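Local coordinates for benzyl alcohol dehydrogenase (Acinetobacter calcoaceticus, PDB 1F8F), which catalyses the NAD-dependent, reversible oxidation of aryl alcohols such as benzyl alcohol to aldehydes, as a zinc-containing member of the medium-chain alcohol dehydrogenase family, at residues V11-C14 and F19-Q22; D246-I251 and L272-D277; P326-L331 and G335-D340. All coordinates share one frame; numbering follows the deposited sequence.

How the contacts relate
The three contacts follow one another along the chain without interleaving and share no strand or helix. Contact 1 closes the hairpin of strands 5-11 and 20-26 near the N-terminus. Contact 2 pairs helices 247-254 and 269-277, which belong to the Rossmann-type coenzyme domain built on the six-stranded parallel sheet. Contact 3 lies at the C-terminal end of helix 321-333, before the chain enters strand 343-347 of the mixed sheet. Their centres lie about 41 Å (contacts 1 and 2), 34 Å (1 and 3) and 30 Å (2 and 3) apart. Contact 2 thus belongs to the coenzyme-binding domain, while contact 1 is a separate hairpin and contact 3 begins the link into the mixed sheet.

Contact 1: residues V11-C14 and F19-Q22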
ATOM      1  N   VAL A  11      11.897 -41.371  15.969  1.00 45.89           N
ATOM      2  CA  VAL A  11      13.190 -40.967  15.455  1.00 43.48           C
ATOM      3  C   VAL A  11      13.430 -41.316  13.999  1.00 44.91           C
ATOM      4  O   VAL A  11      13.061 -42.408  13.538  1.00 45.23           O
ATOM      5  CB  VAL A  11      14.266 -41.658  16.328  1.00 42.94           C
ATOM      6  CG1 VAL A  11      15.644 -41.482  15.691  1.00 42.80           C
ATOM      7  CG2 VAL A  11      14.265 -41.185  17.775  1.00 38.33           C
ATOM      8  N   THR A  12      14.048 -40.431  13.217  1.00 43.64           N
ATOM      9  CA  THR A  12      14.398 -40.715  11.842  1.00 45.64           C
ATOM     10  C   THR A  12      15.899 -40.992  11.803  1.00 48.90           C
ATOM     11  O   THR A  12      16.680 -40.057  11.713  1.00 47.59           O
ATOM     12  CB  THR A  12      14.044 -39.533  10.940  1.00 42.97           C
ATOM     13  OG1 THR A  12      12.629 -39.329  10.841  1.00 42.57           O
ATOM     14  CG2 THR A  12      14.556 -39.776   9.538  1.00 42.53           C
ATOM     15  N   PRO A  13      16.337 -42.248  11.897  1.00 51.88           N
ATOM     16  CA  PRO A  13      17.735 -42.614  12.009  1.00 51.32           C
ATOM     17  C   PRO A  13      18.637 -42.370  10.838  1.00 51.03           C
ATOM     18  O   PRO A  13      19.813 -42.193  11.161  1.00 51.09           O
ATOM     19  CB  PRO A  13      17.738 -44.090  12.421  1.00 51.55           C
ATOM     20  CG  PRO A  13      16.399 -44.230  13.065  1.00 53.02           C
ATOM     21  CD  PRO A  13      15.497 -43.460  12.092  1.00 52.78           C
ATOM     22  N   CYS A  14      18.256 -42.356   9.575  1.00 52.13           N
ATOM     23  CA  CYS A  14      19.224 -42.099   8.515  1.00 54.26           C
ATOM     24  C   CYS A  14      18.527 -41.746   7.212  1.00 55.35           C
ATOM     25  O   CYS A  14      17.296 -41.783   7.119  1.00 56.26           O
ATOM     26  CB  CYS A  14      20.161 -43.285   8.267  1.00 56.11           C
ATOM     27  SG  CYS A  14      19.417 -44.844   7.696  1.00 54.51           S
ATOM     28  N   PHE A  19      10.310 -44.039  10.414  1.00 40.94           N
ATOM     29  CA  PHE A  19      10.175 -43.602  11.814  1.00 41.29           C
ATOM     30  C   PHE A  19      10.103 -44.877  12.685  1.00 42.83           C
ATOM     31  O   PHE A  19       9.425 -45.877  12.337  1.00 39.17           O
ATOM     32  CB  PHE A  19       8.908 -42.758  12.015  1.00 41.35           C
ATOM     33  CG  PHE A  19       8.784 -41.513  11.181  1.00 41.62           C
ATOM     34  CD1 PHE A  19       9.351 -40.305  11.605  1.00 39.77           C
ATOM     35  CD2 PHE A  19       8.171 -41.544   9.949  1.00 40.84           C
ATOM     36  CE1 PHE A  19       9.271 -39.184  10.808  1.00 38.66           C
ATOM     37  CE2 PHE A  19       8.110 -40.403   9.148  1.00 40.62           C
ATOM     38  CZ  PHE A  19       8.671 -39.229   9.570  1.00 37.42           C
ATOM     39  N   GLU A  20      10.725 -44.868  13.855  1.00 43.23           N
ATOM     40  CA  GLU A  20      10.730 -45.940  14.839  1.00 44.00           C
ATOM     41  C   GLU A  20      10.484 -45.282  16.210  1.00 43.52           C
ATOM     42  O   GLU A  20      11.088 -44.227  16.451  1.00 41.25           O
ATOM     43  CB  GLU A  20      12.049 -46.687  14.986  1.00 45.85           C
ATOM     44  CG  GLU A  20      12.956 -47.051  13.850  1.00 47.85           C
ATOM     45  CD  GLU A  20      14.440 -47.182  14.175  1.00 50.42           C
ATOM     46  OE1 GLU A  20      14.847 -47.243  15.369  1.00 49.28           O
ATOM     47  OE2 GLU A  20      15.265 -47.205  13.208  1.00 49.96           O
ATOM     48  N   LEU A  21       9.704 -45.873  17.084  1.00 42.92           N
ATOM     49  CA  LEU A  21       9.442 -45.263  18.385  1.00 44.40           C
ATOM     50  C   LEU A  21      10.575 -45.562  19.355  1.00 45.96           C
ATOM     51  O   LEU A  21      11.050 -46.706  19.360  1.00 46.54           O
ATOM     52  CB  LEU A  21       8.073 -45.740  18.887  1.00 44.17           C
ATOM     53  CG  LEU A  21       6.854 -45.183  18.159  1.00 43.60           C
ATOM     54  CD1 LEU A  21       5.540 -45.569  18.824  1.00 42.87           C
ATOM     55  CD2 LEU A  21       6.935 -43.672  17.969  1.00 41.13           C
ATOM     56  N   GLN A  22      11.080 -44.602  20.112  1.00 46.26           N
ATOM     57  CA  GLN A  22      12.212 -44.808  21.005  1.00 47.64           C
ATOM     58  C   GLN A  22      11.957 -44.172  22.359  1.00 47.08           C
ATOM     59  O   GLN A  22      11.075 -43.320  22.442  1.00 47.19           O
ATOM     60  CB  GLN A  22      13.516 -44.266  20.404  1.00 49.07           C
ATOM     61  CG  GLN A  22      14.180 -45.044  19.311  1.00 50.82           C
ATOM     62  CD  GLN A  22      15.462 -44.563  18.690  1.00 52.83           C
ATOM     63  OE1 GLN A  22      16.200 -43.692  19.177  1.00 54.21           O
ATOM     64  NE2 GLN A  22      15.859 -45.111  17.536  1.00 52.98           N
TER
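V11 N donates to E20 O at 3.0 Å, and the N-H...O angle of 166° makes this an almost straight bond. The return bond, from E20 N to V11 O, is weak at 3.4 Å. The same carbonyl also receives a CA-H...O contact, with F19 CA 3.6 Å from V11 O, so one backbone oxygen is approached by two successive residues of the facing segment. Reciprocal bonding of this kind identifies V11 and E20 as an antiparallel hydrogen-bonded pair. It lies where strands 5-11 and 20-26, joined directly by a loop, form a two-stranded beta hairpin. The pairing continues past the contact through a backbone bond between Q22 and A9.

On the sheet face that carries V11, E20 and Q22, the glutamine lies across the valine at about a right angle. Its CG stands beside the backbone N (chi1 -75°) and the chain beyond is extended, which lays the terminal amide over the V11 side chain, with Q22 OE1 3.5 Å from V11 CG2. The other end of that amide is tied back: Q22 NE2 donates to E20 OE1 at 3.2 Å. The acceptor lies in the amide plane, whereas the donor stands 45° out of the carboxylate plane. This bond probably restrains the rotation of both groups. The second carboxylate oxygen meets the proline ring, with E20 OE2 3.2 Å from P13 CG.

T12 and F19 run side by side and point the same way. T12 OG1 approaches the ring obliquely, 3.4 Å from F19 CE1. L59 and L63 pack on T12, whose backbone bonds to A61, while F19 O accepts a hydrogen bond from N352 ND2.

Contact 2: residues D246-I251 and L272-D277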
ATOM      1  N   ASP A 246      -4.764 -28.489 -21.956  1.00 33.56           N
ATOM      2  CA  ASP A 246      -3.733 -27.437 -21.809  1.00 30.75           C
ATOM      3  C   ASP A 246      -4.346 -26.452 -20.781  1.00 28.03           C
ATOM      4  O   ASP A 246      -5.362 -25.799 -21.018  1.00 29.64           O
ATOM      5  CB  ASP A 246      -3.483 -26.738 -23.120  1.00 30.61           C
ATOM      6  CG  ASP A 246      -2.603 -25.504 -22.986  1.00 32.60           C
ATOM      7  OD1 ASP A 246      -2.360 -25.091 -21.849  1.00 30.31           O
ATOM      8  OD2 ASP A 246      -2.152 -24.937 -24.024  1.00 33.28           O
ATOM      9  N   PRO A 247      -3.789 -26.364 -19.597  1.00 25.74           N
ATOM     10  CA  PRO A 247      -4.241 -25.482 -18.536  1.00 24.78           C
ATOM     11  C   PRO A 247      -4.110 -24.005 -18.810  1.00 24.54           C
ATOM     12  O   PRO A 247      -5.024 -23.221 -18.566  1.00 25.53           O
ATOM     13  CB  PRO A 247      -3.381 -25.964 -17.359  1.00 23.35           C
ATOM     14  CG  PRO A 247      -2.096 -26.385 -17.953  1.00 24.31           C
ATOM     15  CD  PRO A 247      -2.518 -27.051 -19.237  1.00 24.58           C
ATOM     16  N   VAL A 248      -3.081 -23.507 -19.502  1.00 25.20           N
ATOM     17  CA  VAL A 248      -2.961 -22.090 -19.824  1.00 25.29           C
ATOM     18  C   VAL A 248      -4.142 -21.550 -20.625  1.00 28.41           C
ATOM     19  O   VAL A 248      -4.773 -20.477 -20.408  1.00 25.70           O
ATOM     20  CB  VAL A 248      -1.606 -21.842 -20.475  1.00 26.80           C
ATOM     21  CG1 VAL A 248      -1.328 -20.361 -20.749  1.00 25.80           C
ATOM     22  CG2 VAL A 248      -0.480 -22.349 -19.548  1.00 24.30           C
ATOM     23  N   ALA A 249      -4.455 -22.322 -21.678  1.00 29.13           N
ATOM     24  CA  ALA A 249      -5.489 -21.979 -22.624  1.00 28.06           C
ATOM     25  C   ALA A 249      -6.840 -22.030 -21.889  1.00 26.62           C
ATOM     26  O   ALA A 249      -7.610 -21.115 -22.113  1.00 23.33           O
ATOM     27  CB  ALA A 249      -5.519 -22.954 -23.792  1.00 30.93           C
ATOM     28  N   ALA A 250      -6.996 -23.071 -21.061  1.00 25.48           N
ATOM     29  CA  ALA A 250      -8.266 -23.124 -20.335  1.00 25.54           C
ATOM     30  C   ALA A 250      -8.342 -21.909 -19.409  1.00 23.84           C
ATOM     31  O   ALA A 250      -9.318 -21.156 -19.460  1.00 24.69           O
ATOM     32  CB  ALA A 250      -8.428 -24.480 -19.655  1.00 23.03           C
ATOM     33  N   ILE A 251      -7.372 -21.657 -18.550  1.00 23.25           N
ATOM     34  CA  ILE A 251      -7.425 -20.481 -17.655  1.00 22.59           C
ATOM     35  C   ILE A 251      -7.653 -19.232 -18.464  1.00 22.86           C
ATOM     36  O   ILE A 251      -8.515 -18.450 -18.046  1.00 24.54           O
ATOM     37  CB  ILE A 251      -6.144 -20.335 -16.786  1.00 20.25           C
ATOM     38  CG1 ILE A 251      -5.973 -21.549 -15.907  1.00 16.13           C
ATOM     39  CG2 ILE A 251      -6.225 -19.057 -15.933  1.00 21.00           C
ATOM     40  CD1 ILE A 251      -4.734 -21.863 -15.168  1.00 13.59           C
ATOM     41  N   LEU A 272       5.517 -23.940 -13.133  1.00 32.17           N
ATOM     42  CA  LEU A 272       5.697 -22.569 -12.681  1.00 32.77           C
ATOM     43  C   LEU A 272       5.776 -21.587 -13.862  1.00 33.35           C
ATOM     44  O   LEU A 272       5.056 -20.576 -13.772  1.00 32.20           O
ATOM     45  CB  LEU A 272       6.922 -22.487 -11.790  1.00 31.77           C
ATOM     46  CG  LEU A 272       7.391 -21.177 -11.187  1.00 32.17           C
ATOM     47  CD1 LEU A 272       8.560 -21.410 -10.219  1.00 33.30           C
ATOM     48  CD2 LEU A 272       7.912 -20.133 -12.183  1.00 31.84           C
ATOM     49  N   LYS A 273       6.412 -21.956 -14.975  1.00 33.42           N
ATOM     50  CA  LYS A 273       6.367 -21.047 -16.140  1.00 35.63           C
ATOM     51  C   LYS A 273       4.923 -20.881 -16.631  1.00 35.14           C
ATOM     52  O   LYS A 273       4.458 -19.778 -16.931  1.00 33.76           O
ATOM     53  CB  LYS A 273       7.279 -21.487 -17.281  1.00 35.29           C
ATOM     54  CG  LYS A 273       7.130 -20.582 -18.528  1.00 35.65           C
ATOM     55  CD  LYS A 273       7.953 -21.146 -19.667  1.00 37.81           C
ATOM     56  CE  LYS A 273       8.074 -20.283 -20.898  1.00 36.44           C
ATOM     57  NZ  LYS A 273       6.781 -20.134 -21.609  1.00 35.97           N
ATOM     58  N   GLN A 274       4.187 -22.007 -16.689  1.00 33.88           N
ATOM     59  CA  GLN A 274       2.777 -22.075 -17.078  1.00 31.71           C
ATOM     60  C   GLN A 274       1.941 -21.081 -16.278  1.00 29.32           C
ATOM     61  O   GLN A 274       1.041 -20.412 -16.762  1.00 28.52           O
ATOM     62  CB  GLN A 274       2.194 -23.492 -16.890  1.00 31.24           C
ATOM     63  CG  GLN A 274       2.361 -24.354 -18.129  1.00 34.59           C
ATOM     64  CD  GLN A 274       1.962 -25.808 -18.041  1.00 36.22           C
ATOM     65  OE1 GLN A 274       1.454 -26.380 -19.023  1.00 38.79           O
ATOM     66  NE2 GLN A 274       2.109 -26.468 -16.912  1.00 34.33           N
ATOM     67  N   GLY A 275       2.189 -21.083 -14.968  1.00 28.64           N
ATOM     68  CA  GLY A 275       1.567 -20.178 -14.033  1.00 28.39           C
ATOM     69  C   GLY A 275       1.845 -18.695 -14.321  1.00 26.56           C
ATOM     70  O   GLY A 275       0.871 -17.941 -14.268  1.00 25.69           O
ATOM     71  N   VAL A 276       3.041 -18.288 -14.686  1.00 26.79           N
ATOM     72  CA  VAL A 276       3.331 -16.894 -15.075  1.00 25.10           C
ATOM     73  C   VAL A 276       2.659 -16.636 -16.400  1.00 25.37           C
ATOM     74  O   VAL A 276       1.926 -15.639 -16.503  1.00 26.25           O
ATOM     75  CB  VAL A 276       4.849 -16.616 -15.154  1.00 23.05           C
ATOM     76  CG1 VAL A 276       5.140 -15.152 -15.441  1.00 23.28           C
ATOM     77  CG2 VAL A 276       5.521 -16.953 -13.846  1.00 20.24           C
ATOM     78  N   ASP A 277       2.722 -17.538 -17.393  1.00 25.10           N
ATOM     79  CA  ASP A 277       2.015 -17.323 -18.658  1.00 24.59           C
ATOM     80  C   ASP A 277       0.516 -17.151 -18.529  1.00 23.46           C
ATOM     81  O   ASP A 277      -0.124 -16.509 -19.379  1.00 21.33           O
ATOM     82  CB  ASP A 277       2.191 -18.525 -19.618  1.00 28.73           C
ATOM     83  CG  ASP A 277       3.613 -18.752 -20.056  1.00 30.93           C
ATOM     84  OD1 ASP A 277       4.491 -17.899 -19.873  1.00 32.28           O
ATOM     85  OD2 ASP A 277       4.016 -19.794 -20.591  1.00 33.19           O
TER
HETATM   86  O   HOH W   1       0.139 -25.085 -21.677  1.00 43.71           O
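V248 holds CG1 anti to its N (chi1 -175°) and CG2 beside it, a rotamer that turns CG2 to Q274 and CG1 to D277; Q274 (chi1 -90°), extended beyond CG, points across to helix 247-254. The two helices, 247-254 and 269-277, belong to the Rossmann fold and follow strands 238-241 and 259-264 of its parallel sheet. Their short segments run nearly parallel, at 23°, with axes 9.6 Å apart. W197 of strand 193-197 lies against P247, I251 and Q274, placing both helices on the same sheet residue. The contact is near the coenzyme, the Q274 side chain being about 7 Å from a bound NAD.

V248 CG2 lies 3.8 Å from Q274 CG and 3.7 Å from Q274 O, touching both the side-chain stem and the backbone. The other branch, V248 CG1, is 4.1 Å from D277 CB. At the start of the first helix, P247 crosses Q274 at about a right angle, and P247 CG sits 3.7 Å from Q274 OE1.

Q274 OE1 also accepts a hydrogen bond from a water 3.2 Å away. The water's other bond, to D246 OD1, is modelled doubtfully short. D246 is the N-cap: OD1 accepts weak bonds from V248 N and A249 N. Within helix 269-277, K273 NZ forms a salt bridge with D277 OD2 at 3.0 Å, using the syn lone pair of that oxygen.

Contact 3: residues P326-L331 and G335-D340; sequences PELVRL and GKFPFD. With SO4 (sulfate ion), chain E.
A Schellman motif ends helix 321-333, and the contact comprises this C-cap together with the chain that folds back against the last turns. K336 N donates to L331 O at 2.9 Å with an N-H...O angle of 146°, the bond that spans the reversal. G335, the first residue to leave helical geometry, has a positive phi of 88°, a region that glycine, with no beta carbon, enters readily. K336 also touches that helix acceptor with its side chain, K336 CB lying 3.5 Å from L331 O. The bent lysine chain crosses L331 at about a right angle and places K336 NZ 4.1 Å from L331 CD2, while NZ is hydrogen-bonded to Q334 OE1.

Apolar contact takes over at F337, just beyond the motif. Its CG is anti to the backbone N (chi1 175°), which swings the ring back along the helix from L331 to L328. F337 CB packs 4.0 Å from L331 CB, and F337 CE2 lies 4.2 Å from L328 CB. L328 CD2 stands over one face of the ring, offset toward its rim. I175 and A179 of helix 174-186, with L208 of helix 201-213, also pack on F337, making it a link between the turn and two other helices.

On the side of the helix that meets the third subunit, a sulfate probably taken up from the crystallisation liquor meets R330 at its guanidinium edge. The bond from R330 NH2 to sulfate O4 is weak in angle despite its 2.6 Å length. R330 NH2 also bonds to A191 O of the third subunit. Glycine at positive phi and the 6→1 bond from K336 N to L331 O are the hallmarks of a Schellman helix terminus.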
ATOM      1  N   PRO A 326      -5.078 -17.477  15.386  1.00 27.70           N
ATOM      2  CA  PRO A 326      -6.386 -17.248  15.989  1.00 29.04           C
ATOM      3  C   PRO A 326      -7.397 -16.726  14.978  1.00 28.25           C
ATOM      4  O   PRO A 326      -8.595 -17.030  15.136  1.00 28.98           O
ATOM      5  CB  PRO A 326      -6.122 -16.253  17.140  1.00 29.16           C
ATOM      6  CG  PRO A 326      -4.650 -16.378  17.375  1.00 29.91           C
ATOM      7  CD  PRO A 326      -4.003 -16.739  16.066  1.00 27.99           C
ATOM      8  N   GLU A 327      -7.036 -15.920  13.955  1.00 26.63           N
ATOM      9  CA  GLU A 327      -8.024 -15.470  12.999  1.00 27.13           C
ATOM     10  C   GLU A 327      -8.574 -16.677  12.203  1.00 27.32           C
ATOM     11  O   GLU A 327      -9.785 -16.815  11.986  1.00 24.57           O
ATOM     12  CB  GLU A 327      -7.521 -14.374  12.041  1.00 27.32           C
ATOM     13  CG  GLU A 327      -7.334 -12.993  12.660  1.00 26.80           C
ATOM     14  CD  GLU A 327      -6.476 -12.061  11.856  1.00 29.28           C
ATOM     15  OE1 GLU A 327      -5.801 -12.374  10.864  1.00 29.25           O
ATOM     16  OE2 GLU A 327      -6.436 -10.855  12.211  1.00 33.62           O
ATOM     17  N   LEU A 328      -7.694 -17.609  11.800  1.00 25.63           N
ATOM     18  CA  LEU A 328      -8.209 -18.795  11.110  1.00 25.56           C
ATOM     19  C   LEU A 328      -9.120 -19.627  12.023  1.00 24.54           C
ATOM     20  O   LEU A 328     -10.131 -20.112  11.547  1.00 21.24           O
ATOM     21  CB  LEU A 328      -7.087 -19.649  10.551  1.00 24.17           C
ATOM     22  CG  LEU A 328      -6.161 -18.958   9.519  1.00 24.16           C
ATOM     23  CD1 LEU A 328      -5.067 -19.959   9.160  1.00 23.63           C
ATOM     24  CD2 LEU A 328      -6.918 -18.390   8.334  1.00 22.24           C
ATOM     25  N   VAL A 329      -8.813 -19.864  13.279  1.00 26.93           N
ATOM     26  CA  VAL A 329      -9.682 -20.651  14.175  1.00 28.49           C
ATOM     27  C   VAL A 329     -11.055 -19.985  14.288  1.00 29.56           C
ATOM     28  O   VAL A 329     -12.077 -20.676  14.410  1.00 33.29           O
ATOM     29  CB  VAL A 329      -9.097 -20.797  15.593  1.00 26.72           C
ATOM     30  CG1 VAL A 329     -10.041 -21.487  16.561  1.00 25.78           C
ATOM     31  CG2 VAL A 329      -7.773 -21.541  15.627  1.00 26.29           C
ATOM     32  N   ARG A 330     -11.093 -18.652  14.337  1.00 29.57           N
ATOM     33  CA  ARG A 330     -12.369 -17.933  14.427  1.00 31.39           C
ATOM     34  C   ARG A 330     -13.139 -18.077  13.128  1.00 28.95           C
ATOM     35  O   ARG A 330     -14.337 -18.235  13.198  1.00 25.72           O
ATOM     36  CB  ARG A 330     -12.160 -16.430  14.709  1.00 34.91           C
ATOM     37  CG  ARG A 330     -13.307 -15.457  14.580  1.00 37.99           C
ATOM     38  CD  ARG A 330     -12.910 -14.035  14.197  1.00 41.72           C
ATOM     39  NE  ARG A 330     -11.785 -13.404  14.737  1.00 42.58           N
ATOM     40  CZ  ARG A 330     -10.768 -12.713  15.115  1.00 44.42           C
ATOM     41  NH1 ARG A 330     -10.055 -13.123  16.183  1.00 44.49           N
ATOM     42  NH2 ARG A 330     -10.303 -11.614  14.508  1.00 42.32           N
ATOM     43  N   LEU A 331     -12.536 -18.031  11.960  1.00 28.47           N
ATOM     44  CA  LEU A 331     -13.224 -18.184  10.667  1.00 28.77           C
ATOM     45  C   LEU A 331     -13.815 -19.574  10.527  1.00 30.97           C
ATOM     46  O   LEU A 331     -14.958 -19.796  10.073  1.00 32.51           O
ATOM     47  CB  LEU A 331     -12.212 -17.819   9.567  1.00 26.61           C
ATOM     48  CG  LEU A 331     -12.049 -16.308   9.335  1.00 23.49           C
ATOM     49  CD1 LEU A 331     -10.986 -16.124   8.264  1.00 23.95           C
ATOM     50  CD2 LEU A 331     -13.369 -15.647   8.864  1.00 22.58           C
ATOM     51  N   GLY A 335     -18.015 -21.213  10.606  1.00 33.61           N
ATOM     52  CA  GLY A 335     -18.438 -21.969   9.456  1.00 32.84           C
ATOM     53  C   GLY A 335     -17.948 -21.404   8.143  1.00 33.29           C
ATOM     54  O   GLY A 335     -18.350 -21.839   7.060  1.00 34.15           O
ATOM     55  N   LYS A 336     -16.997 -20.484   8.148  1.00 33.28           N
ATOM     56  CA  LYS A 336     -16.471 -19.902   6.889  1.00 30.27           C
ATOM     57  C   LYS A 336     -15.148 -20.488   6.439  1.00 27.17           C
ATOM     58  O   LYS A 336     -14.579 -20.017   5.457  1.00 22.90           O
ATOM     59  CB  LYS A 336     -16.371 -18.387   7.139  1.00 33.71           C
ATOM     60  CG  LYS A 336     -17.715 -17.751   7.455  1.00 36.26           C
ATOM     61  CD  LYS A 336     -17.666 -16.279   7.695  1.00 41.38           C
ATOM     62  CE  LYS A 336     -17.797 -15.813   9.146  1.00 44.30           C
ATOM     63  NZ  LYS A 336     -17.208 -14.437   9.312  1.00 44.01           N
ATOM     64  N   PHE A 337     -14.552 -21.479   7.130  1.00 24.74           N
ATOM     65  CA  PHE A 337     -13.254 -21.991   6.625  1.00 23.88           C
ATOM     66  C   PHE A 337     -13.106 -23.412   7.113  1.00 24.50           C
ATOM     67  O   PHE A 337     -12.575 -23.657   8.215  1.00 21.84           O
ATOM     68  CB  PHE A 337     -12.178 -21.020   7.141  1.00 22.53           C
ATOM     69  CG  PHE A 337     -10.763 -21.360   6.880  1.00 20.15           C
ATOM     70  CD1 PHE A 337     -10.234 -21.207   5.607  1.00 19.69           C
ATOM     71  CD2 PHE A 337      -9.978 -21.870   7.897  1.00 19.42           C
ATOM     72  CE1 PHE A 337      -8.902 -21.544   5.364  1.00 21.07           C
ATOM     73  CE2 PHE A 337      -8.649 -22.182   7.630  1.00 19.85           C
ATOM     74  CZ  PHE A 337      -8.096 -22.021   6.381  1.00 21.50           C
ATOM     75  N   PRO A 338     -13.740 -24.333   6.373  1.00 26.30           N
ATOM     76  CA  PRO A 338     -13.825 -25.727   6.812  1.00 24.73           C
ATOM     77  C   PRO A 338     -12.633 -26.563   6.465  1.00 24.10           C
ATOM     78  O   PRO A 338     -12.734 -27.586   5.804  1.00 23.53           O
ATOM     79  CB  PRO A 338     -15.171 -26.104   6.179  1.00 26.20           C
ATOM     80  CG  PRO A 338     -15.157 -25.422   4.844  1.00 24.99           C
ATOM     81  CD  PRO A 338     -14.497 -24.109   5.118  1.00 23.94           C
ATOM     82  N   PHE A 339     -11.439 -26.257   6.987  1.00 26.09           N
ATOM     83  CA  PHE A 339     -10.198 -26.971   6.743  1.00 26.45           C
ATOM     84  C   PHE A 339     -10.245 -28.368   7.350  1.00 25.70           C
ATOM     85  O   PHE A 339      -9.449 -29.184   6.906  1.00 24.23           O
ATOM     86  CB  PHE A 339      -8.911 -26.275   7.247  1.00 25.58           C
ATOM     87  CG  PHE A 339      -8.756 -26.399   8.742  1.00 27.13           C
ATOM     88  CD1 PHE A 339      -9.517 -25.587   9.584  1.00 28.68           C
ATOM     89  CD2 PHE A 339      -7.941 -27.346   9.314  1.00 26.18           C
ATOM     90  CE1 PHE A 339      -9.462 -25.656  10.955  1.00 27.97           C
ATOM     91  CE2 PHE A 339      -7.881 -27.471  10.693  1.00 28.14           C
ATOM     92  CZ  PHE A 339      -8.620 -26.619  11.508  1.00 29.34           C
ATOM     93  N   ASP A 340     -11.113 -28.663   8.317  1.00 25.76           N
ATOM     94  CA  ASP A 340     -11.293 -30.009   8.817  1.00 28.38           C
ATOM     95  C   ASP A 340     -11.642 -31.017   7.715  1.00 27.97           C
ATOM     96  O   ASP A 340     -11.524 -32.229   7.909  1.00 25.65           O
ATOM     97  CB  ASP A 340     -12.367 -30.115   9.895  1.00 30.67           C
ATOM     98  CG  ASP A 340     -13.773 -29.749   9.523  1.00 31.72           C
ATOM     99  OD1 ASP A 340     -14.064 -29.014   8.564  1.00 32.07           O
ATOM    100  OD2 ASP A 340     -14.681 -30.261  10.206  1.00 34.89           O
TER
HETATM  101  S   SO4 E 377      -7.621  -9.392  15.181  1.00 62.53           S
HETATM  102  O1  SO4 E 377      -6.594 -10.270  15.814  1.00 62.54           O
HETATM  103  O2  SO4 E 377      -6.937  -8.086  14.810  1.00 63.80           O
HETATM  104  O3  SO4 E 377      -8.668  -9.040  16.203  1.00 63.14           O
HETATM  105  O4  SO4 E 377      -8.223 -10.075  14.004  1.00 62.79           O